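Local coordinates for protein CbbY (Rhodobacter sphaeroides, PDB 4UAS), which hydrolyses the rubisco inhibitor xylulose-1,5-bisphosphate to xylulose 5-phosphate and phosphate, as a magnesium-dependent phosphatase of the HAD superfamily, at residues Val113-Thr117 with Lys151-Tyr157; Asp139-Ala143 with Leu159-Leu164. All coordinates share one frame; numbering follows the deposited sequence.

Contact 1: Val113-Thr117 with Lys151-Tyr157. With PO4 (phosphate ion), chain C.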
# COMPACT_ATOMS: atom_id res chain seq x y z
N VAL A 113 3.04 -8.26 -4.32
CA VAL A 113 2.80 -6.95 -3.73
C VAL A 113 3.50 -5.91 -4.60
O VAL A 113 4.61 -6.12 -5.04
CB VAL A 113 3.37 -6.89 -2.29
CG1 VAL A 113 3.77 -5.54 -1.82
CG2 VAL A 113 2.32 -7.55 -1.38
N ALA A 114 2.81 -4.78 -4.81
CA ALA A 114 3.35 -3.63 -5.50
C ALA A 114 2.96 -2.40 -4.68
O ALA A 114 1.78 -2.02 -4.71
CB ALA A 114 2.84 -3.54 -6.92
N THR A 115 3.89 -1.86 -3.90
CA THR A 115 3.61 -0.89 -2.86
C THR A 115 4.64 0.19 -2.79
O THR A 115 5.81 -0.04 -3.07
CB THR A 115 3.49 -1.63 -1.47
OG1 THR A 115 3.13 -0.67 -0.47
CG2 THR A 115 4.71 -2.30 -1.12
N THR A 116 4.21 1.35 -2.31
CA THR A 116 5.07 2.45 -1.93
C THR A 116 5.58 2.37 -0.53
O THR A 116 6.50 3.16 -0.19
CB THR A 116 4.37 3.81 -2.11
OG1 THR A 116 3.33 3.96 -1.15
CG2 THR A 116 3.80 3.97 -3.53
N THR A 117 5.08 1.46 0.28
CA THR A 117 5.51 1.36 1.67
C THR A 117 6.81 0.66 1.77
O THR A 117 7.23 -0.08 0.90
CB THR A 117 4.44 0.67 2.53
OG1 THR A 117 4.55 1.15 3.88
CG2 THR A 117 4.47 -0.86 2.50
N LYS A 151 4.43 5.57 -6.94
CA LYS A 151 3.06 5.79 -7.44
C LYS A 151 2.73 7.28 -7.28
O LYS A 151 3.01 7.87 -6.23
CB LYS A 151 2.05 4.92 -6.70
CG LYS A 151 2.33 3.41 -6.79
CD LYS A 151 1.21 2.60 -6.12
CE LYS A 151 1.60 1.18 -5.81
NZ LYS A 151 0.57 0.51 -4.97
N PRO A 152 2.19 7.94 -8.29
CA PRO A 152 1.48 7.39 -9.45
C PRO A 152 2.34 6.89 -10.61
O PRO A 152 1.81 6.37 -11.58
CB PRO A 152 0.62 8.57 -9.93
CG PRO A 152 1.45 9.77 -9.55
CD PRO A 152 2.01 9.42 -8.19
N SER A 153 3.67 6.98 -10.51
CA SER A 153 4.49 6.33 -11.53
C SER A 153 4.18 4.85 -11.55
O SER A 153 4.11 4.20 -10.50
CB SER A 153 5.99 6.47 -11.24
OG SER A 153 6.73 5.60 -12.09
N PRO A 154 4.07 4.24 -12.76
CA PRO A 154 3.88 2.77 -12.88
C PRO A 154 5.12 1.94 -12.55
O PRO A 154 5.01 0.72 -12.61
CB PRO A 154 3.48 2.60 -14.35
CG PRO A 154 3.00 3.96 -14.78
CD PRO A 154 3.93 4.90 -14.07
N ASP A 155 6.26 2.57 -12.28
CA ASP A 155 7.50 1.79 -12.21
C ASP A 155 7.45 0.62 -11.24
O ASP A 155 8.02 -0.42 -11.54
CB ASP A 155 8.66 2.71 -11.98
CG ASP A 155 8.97 3.57 -13.26
OD1 ASP A 155 8.41 3.23 -14.36
OD2 ASP A 155 9.81 4.47 -13.17
N ILE A 156 6.81 0.74 -10.08
CA ILE A 156 6.79 -0.35 -9.14
C ILE A 156 6.00 -1.55 -9.71
O ILE A 156 6.34 -2.71 -9.46
CB ILE A 156 6.22 0.10 -7.78
CG1 ILE A 156 6.58 -0.88 -6.67
CG2 ILE A 156 4.75 0.43 -7.84
CD1 ILE A 156 8.09 -0.97 -6.38
N TYR A 157 4.92 -1.29 -10.46
CA TYR A 157 4.19 -2.34 -11.14
C TYR A 157 4.98 -2.97 -12.25
O TYR A 157 4.94 -4.18 -12.47
CB TYR A 157 2.83 -1.84 -11.64
CG TYR A 157 1.74 -1.75 -10.57
CD1 TYR A 157 1.29 -0.57 -10.06
CD2 TYR A 157 1.15 -2.92 -10.13
CE1 TYR A 157 0.26 -0.54 -9.11
CE2 TYR A 157 0.14 -2.91 -9.20
CZ TYR A 157 -0.29 -1.73 -8.66
OH TYR A 157 -1.32 -1.75 -7.78
P PO4 C . 0.59 1.64 -0.84
O1 PO4 C . 1.34 1.97 -2.19
O2 PO4 C . 1.23 2.56 0.28
O3 PO4 C . 0.69 0.22 -0.33
O4 PO4 C . -0.92 2.08 -0.92

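Contact 2: Asp139-Ala143 with Leu159-Leu164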
# COMPACT_ATOMS: atom_id res chain seq x y z
N ASP A 139 4.71 -14.28 -4.12
CA ASP A 139 5.81 -14.78 -4.95
C ASP A 139 6.81 -13.66 -5.25
O ASP A 139 8.02 -13.92 -5.42
CB ASP A 139 5.24 -15.37 -6.22
CG ASP A 139 4.30 -16.51 -5.93
OD1 ASP A 139 4.80 -17.53 -5.52
OD2 ASP A 139 3.07 -16.32 -5.98
N VAL A 140 6.33 -12.42 -5.33
CA VAL A 140 7.11 -11.26 -5.69
C VAL A 140 6.72 -10.12 -4.78
O VAL A 140 5.52 -9.89 -4.54
CB VAL A 140 6.85 -10.86 -7.16
CG1 VAL A 140 7.39 -9.45 -7.49
CG2 VAL A 140 7.47 -11.88 -8.13
N ILE A 141 7.71 -9.40 -4.23
CA ILE A 141 7.46 -8.24 -3.40
C ILE A 141 8.20 -7.07 -4.00
O ILE A 141 9.44 -7.03 -4.02
CB ILE A 141 7.85 -8.44 -1.91
CG1 ILE A 141 7.02 -9.61 -1.33
CG2 ILE A 141 7.61 -7.18 -1.09
CD1 ILE A 141 7.49 -10.07 0.02
N ALA A 142 7.48 -6.09 -4.51
CA ALA A 142 7.99 -4.87 -5.07
C ALA A 142 7.56 -3.74 -4.10
O ALA A 142 6.35 -3.44 -4.03
CB ALA A 142 7.49 -4.66 -6.49
N ALA A 143 8.52 -3.13 -3.41
CA ALA A 143 8.21 -2.21 -2.30
C ALA A 143 9.19 -1.05 -2.25
O ALA A 143 10.30 -1.14 -2.75
CB ALA A 143 8.18 -2.96 -0.98
N LEU A 159 8.20 -3.23 -12.32
CA LEU A 159 9.18 -4.09 -11.63
C LEU A 159 8.53 -5.42 -11.28
O LEU A 159 9.06 -6.49 -11.56
CB LEU A 159 9.70 -3.35 -10.40
CG LEU A 159 10.48 -4.21 -9.40
CD1 LEU A 159 11.64 -4.91 -9.99
CD2 LEU A 159 10.79 -3.42 -8.15
N ALA A 160 7.36 -5.37 -10.61
CA ALA A 160 6.69 -6.56 -10.19
C ALA A 160 6.39 -7.47 -11.37
O ALA A 160 6.55 -8.71 -11.27
CB ALA A 160 5.41 -6.20 -9.45
N LEU A 161 5.89 -6.90 -12.43
CA LEU A 161 5.56 -7.71 -13.63
C LEU A 161 6.80 -8.35 -14.25
O LEU A 161 6.73 -9.50 -14.74
CB LEU A 161 4.86 -6.88 -14.66
CG LEU A 161 3.41 -6.52 -14.34
CD1 LEU A 161 2.94 -5.40 -15.26
CD2 LEU A 161 2.54 -7.73 -14.46
N ARG A 162 7.93 -7.65 -14.29
CA ARG A 162 9.16 -8.23 -14.79
C ARG A 162 9.56 -9.42 -13.95
O ARG A 162 9.98 -10.48 -14.45
CB ARG A 162 10.27 -7.18 -14.91
CG ARG A 162 11.50 -7.81 -15.61
CD ARG A 162 12.61 -6.91 -15.93
NE ARG A 162 12.92 -6.23 -14.84
CZ ARG A 162 12.60 -4.92 -14.48
NH1 ARG A 162 12.09 -3.92 -15.18
NH2 ARG A 162 12.93 -4.65 -13.32
N GLU A 163 9.50 -9.28 -12.63
CA GLU A 163 9.86 -10.37 -11.73
C GLU A 163 8.90 -11.53 -11.82
O GLU A 163 9.32 -12.68 -11.75
CB GLU A 163 9.98 -9.87 -10.29
CG GLU A 163 11.16 -8.95 -10.11
CD GLU A 163 11.60 -8.66 -8.72
OE1 GLU A 163 12.56 -9.32 -8.30
OE2 GLU A 163 10.99 -7.82 -8.11
N LEU A 164 7.60 -11.27 -11.99
CA LEU A 164 6.62 -12.31 -12.18
C LEU A 164 6.78 -13.02 -13.48
O LEU A 164 6.40 -14.22 -13.58
CB LEU A 164 5.19 -11.72 -12.15
CG LEU A 164 4.64 -11.34 -10.79
CD1 LEU A 164 3.42 -10.42 -10.97
CD2 LEU A 164 4.26 -12.57 -9.92
O HOH W 1 11.77 -7.81 -5.62

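Contact 1: Val113-Thr117 with Lys151-Tyr157
The extended side chain of K151 runs past T116 and ends between the carbonyl of A114 and the bound phosphate. The two side chains cross obliquely, K151 CG lying 3.6 Å from T116 CG2. Beyond CG every torsion is near anti, and this full reach carries K151 NZ to 2.8 Å from A114 O, a hydrogen bond in which the donor stands 31° out of the carbonyl plane. K151 NZ also gives a longer hydrogen bond, 3.2 Å, to phosphate O1. The same O1 takes the backbone N-H of T116 almost straight, while T115 OG1, swung opposite its backbone N (chi1 -177°) and thereby facing the phosphate, donates to phosphate O3 at 2.6 Å and accepts the N-H of T117, closing an ST turn. A114 CB sits over one face of the Y157 ring, nearer its edge atoms than its centre, a CH-pi contact with Y157 CE2 at 3.6 Å; I156 CG1 rests at 3.8 Å from T115 O. Outside these segments K151 NZ forms salt bridges with D8, the inferred nucleophile, and E175, which also bonds Y157 OH. A methionine replacing K151 would probably leave D8, E175 and the phosphate without their shared positive charge and A114 O without this donor. This is consistent with the HAD-phosphatase lysine beside the nucleophile, whose charge is likely to offset the negative charge gathered there.

Contact 2: Asp139-Ala143 with Leu159-Leu164
V140 and A142 of the edge strand 140-142 turn their side chains onto helix 155-164, the helix that packs across the Rossmann-like parallel sheet of the HAD core. The axes of strand 140-142 and helix segment 159-164 approach to 8.2 Å and run nearly antiparallel, at 159°, as expected when a helix returns the chain across a parallel sheet. V140 packs against A160, E163 and L164. From V140 CB, 4.2 Å from L164 CD2, the two methyls diverge. V140 CG1, anti to the backbone N (chi1 167°), reaches E163 CB at 3.8 Å and lies near the carbonyl oxygen of A160. V140 CG2, the other methyl, meets L164 CD2 at 3.7 Å, with E163 CB close by. Thus the valine straddles the E163 methylene, while the L164 side chain also packs on strands 110-114 and 4-7. Further along the strand, A142 CB touches both L159 CD2 and A160 CB, and the two alanines let the backbones come close, their CA atoms 5.5 Å apart. At the outer margin E163 is exposed, and its carboxylate reaches back to the strand through a single water, which donates to I141 O at 2.9 Å and to E163 OE2 at 2.6 Å.

Overall arrangement
From the N terminus, after strand 4-7 and several helices, the chain lays down strand 110-114 and the loop at its end, leaves through helix 119-129, and returns in the neighbouring edge strand 140-142. It then enters helix 155-164, whose start belongs to contact 1 and whose later turns belong to contact 2. Contact 1 closes the longer loop, with 33 residues between its segments; contact 2 closes one of 15. The two loops cross rather than nest, since 139-143 lies between the segments of contact 1 and 159-164 follows both. Probable backbone hydrogen bonds join V113 and T115 to A142. Helix 155-164 and the loop leading into it thus tie the phosphate site to the sheet's edge.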